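Local coordinates for oxidoreductase (Azotobacter vinelandii, PDB 7D5M), which binds NAD and, as an inositol dehydrogenase homologue of the Gfo/Idh/MocA family, probably oxidises a sugar- or polyol-like substrate, at residues 303-307 with 308-312. Residues are numbered along the deposited sequence; the frame is centred on the assembly and turned at random.
Sequences VLERG and MGYLH
Tyr-310 folds back over the end of strand 301-305 and meets Glu-305 with its hydroxyl. The backbone N of Glu-305 donates to Tyr-310 OH at 3.0 Å, with an N-H...O angle of 153°. This donor lies at the ring edge, in the ring plane. The ring gets there because CG sits between the backbone N and the carbonyl carbon (chi1 53°). Met-308 CB sits over one face, toward the rim. The Leu-304 side chain runs at a slant to that of Tyr-310, touching CE1 with its CD2 at 4.1 Å. Glu-305 and Tyr-310 run side by side, with Glu-305 CB 3.6 Å from Tyr-310 OH; the carboxylate turns off to Gln-291. Leu-311 points into the Glu-305 to Met-308 turn, with CD1 3.4 Å from Glu-305 O.

The backbone makes two successive turns, type II from Glu-305 to Met-308 and type I from Met-308 to Leu-311. The first is closed by a weak bond from Met-308 N to Glu-305 O at 3.4 Å. Strand 301-305 is the edge strand of the C-terminal sheet within this chain. At Val-303 the sheet continues into a second subunit, whose Gly-298 packs on Tyr-310. A phenylalanine in place of Tyr-310 would probably leave Glu-305 N without its hydroxyl acceptor. The phenol thus takes up a strand-end N-H, while Leu-304 and Met-308 CB pack on its ring at the strand end.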
ATOM      1  N   VAL A 303       9.774   6.785   3.702  1.00 11.32           N
ATOM      2  CA  VAL A 303       9.257   5.971   4.831  1.00 11.47           C
ATOM      3  C   VAL A 303      10.430   5.703   5.771  1.00 11.37           C
ATOM      4  O   VAL A 303      11.441   5.148   5.328  1.00 11.74           O
ATOM      5  CB  VAL A 303       8.603   4.675   4.328  1.00 12.30           C
ATOM      6  CG1 VAL A 303       8.224   3.766   5.483  1.00 12.76           C
ATOM      7  CG2 VAL A 303       7.386   4.963   3.467  1.00 12.34           C
ATOM      8  N   LEU A 304      10.295   6.109   7.026  1.00 11.20           N
ATOM      9  CA  LEU A 304      11.321   5.838   8.056  1.00 11.20           C
ATOM     10  C   LEU A 304      10.951   4.518   8.727  1.00 10.80           C
ATOM     11  O   LEU A 304       9.764   4.337   9.050  1.00 10.69           O
ATOM     12  CB  LEU A 304      11.357   6.968   9.083  1.00 11.50           C
ATOM     13  CG  LEU A 304      11.410   8.386   8.529  1.00 12.36           C
ATOM     14  CD1 LEU A 304      11.650   9.378   9.653  1.00 13.07           C
ATOM     15  CD2 LEU A 304      12.478   8.540   7.469  1.00 12.55           C
ATOM     16  N   GLU A 305      11.939   3.657   8.938  1.00 10.41           N
ATOM     17  CA  GLU A 305      11.758   2.293   9.484  1.00 10.25           C
ATOM     18  C   GLU A 305      12.339   2.216  10.891  1.00 10.12           C
ATOM     19  O   GLU A 305      13.467   2.698  11.100  1.00  9.69           O
ATOM     20  CB  GLU A 305      12.444   1.274   8.577  1.00 10.35           C
ATOM     21  CG  GLU A 305      11.661   0.997   7.311  1.00 10.31           C
ATOM     22  CD  GLU A 305      10.639  -0.125   7.393  1.00 10.31           C
ATOM     23  OE1 GLU A 305      10.567  -0.796   8.440  1.00 10.27           O
ATOM     24  OE2 GLU A 305       9.914  -0.326   6.385  1.00 10.04           O
ATOM     25  N   ARG A 306      11.604   1.574  11.794  1.00 10.15           N
ATOM     26  CA  ARG A 306      12.085   1.221  13.151  1.00 10.13           C
ATOM     27  C   ARG A 306      13.457   0.559  13.038  1.00  9.99           C
ATOM     28  O   ARG A 306      13.638  -0.336  12.165  1.00 10.49           O
ATOM     29  CB  ARG A 306      11.119   0.244  13.816  1.00 10.26           C
ATOM     30  CG  ARG A 306      11.406  -0.033  15.282  1.00 10.66           C
ATOM     31  CD  ARG A 306      10.709  -1.309  15.731  1.00 10.99           C
ATOM     32  NE  ARG A 306      11.189  -2.504  15.052  1.00 11.75           N
ATOM     33  CZ  ARG A 306      12.360  -3.102  15.271  1.00 12.04           C
ATOM     34  NH1 ARG A 306      13.219  -2.608  16.156  1.00 11.92           N
ATOM     35  NH2 ARG A 306      12.675  -4.194  14.595  1.00 12.19           N
ATOM     36  N   GLY A 307      14.388   0.948  13.906  1.00 10.44           N
ATOM     37  CA  GLY A 307      15.669   0.235  14.064  1.00 10.49           C
ATOM     38  C   GLY A 307      16.762   0.704  13.113  1.00 11.31           C
ATOM     39  O   GLY A 307      17.881   0.170  13.213  1.00 11.10           O
ATOM     40  N   MET A 308      16.506   1.676  12.239  1.00 11.14           N
ATOM     41  CA  MET A 308      17.523   2.096  11.238  1.00 12.19           C
ATOM     42  C   MET A 308      18.432   3.192  11.809  1.00 12.15           C
ATOM     43  O   MET A 308      17.970   4.027  12.600  1.00 11.85           O
ATOM     44  CB  MET A 308      16.872   2.565   9.939  1.00 12.41           C
ATOM     45  CG  MET A 308      16.252   1.425   9.155  1.00 12.99           C
ATOM     46  SD  MET A 308      17.427   0.146   8.639  1.00 12.82           S
ATOM     47  CE  MET A 308      18.188   0.974   7.244  1.00 13.26           C
ATOM     48  N   GLY A 309      19.690   3.196  11.365  1.00 12.72           N
ATOM     49  CA  GLY A 309      20.748   4.080  11.896  1.00 13.62           C
ATOM     50  C   GLY A 309      20.516   5.559  11.627  1.00 13.74           C
ATOM     51  O   GLY A 309      21.125   6.387  12.330  1.00 14.97           O
ATOM     52  N   TYR A 310      19.669   5.914  10.658  1.00 13.45           N
ATOM     53  CA  TYR A 310      19.319   7.322  10.336  1.00 13.34           C
ATOM     54  C   TYR A 310      18.325   7.903  11.351  1.00 13.29           C
ATOM     55  O   TYR A 310      18.061   9.112  11.267  1.00 13.50           O
ATOM     56  CB  TYR A 310      18.793   7.451   8.905  1.00 13.21           C
ATOM     57  CG  TYR A 310      17.646   6.542   8.536  1.00 12.74           C
ATOM     58  CD1 TYR A 310      16.384   6.714   9.088  1.00 13.04           C
ATOM     59  CD2 TYR A 310      17.816   5.528   7.604  1.00 12.67           C
ATOM     60  CE1 TYR A 310      15.336   5.869   8.763  1.00 12.59           C
ATOM     61  CE2 TYR A 310      16.769   4.690   7.243  1.00 12.41           C
ATOM     62  CZ  TYR A 310      15.524   4.870   7.825  1.00 12.31           C
ATOM     63  OH  TYR A 310      14.494   4.050   7.481  1.00 12.45           O
ATOM     64  N   LEU A 311      17.777   7.097  12.268  1.00 12.89           N
ATOM     65  CA  LEU A 311      16.812   7.595  13.284  1.00 13.31           C
ATOM     66  C   LEU A 311      17.562   8.377  14.363  1.00 14.31           C
ATOM     67  O   LEU A 311      18.747   8.085  14.615  1.00 14.40           O
ATOM     68  CB  LEU A 311      16.044   6.439  13.936  1.00 12.71           C
ATOM     69  CG  LEU A 311      15.171   5.604  13.003  1.00 12.38           C
ATOM     70  CD1 LEU A 311      14.560   4.436  13.759  1.00 12.00           C
ATOM     71  CD2 LEU A 311      14.078   6.449  12.361  1.00 12.66           C
ATOM     72  N   HIS A 312      16.855   9.283  15.028  1.00 15.38           N
ATOM     73  CA  HIS A 312      17.341   9.977  16.244  1.00 16.98           C
ATOM     74  C   HIS A 312      17.670   8.937  17.315  1.00 17.84           C
ATOM     75  O   HIS A 312      17.017   7.897  17.422  1.00 17.78           O
ATOM     76  CB  HIS A 312      16.316  11.009  16.716  1.00 17.35           C
ATOM     77  CG  HIS A 312      16.263  12.248  15.887  1.00 19.09           C
ATOM     78  ND1 HIS A 312      17.010  13.380  16.198  1.00 19.39           N
ATOM     79  CD2 HIS A 312      15.522  12.567  14.804  1.00 19.34           C
ATOM     80  CE1 HIS A 312      16.739  14.329  15.324  1.00 19.37           C
ATOM     81  NE2 HIS A 312      15.827  13.856  14.457  1.00 19.75           N
TER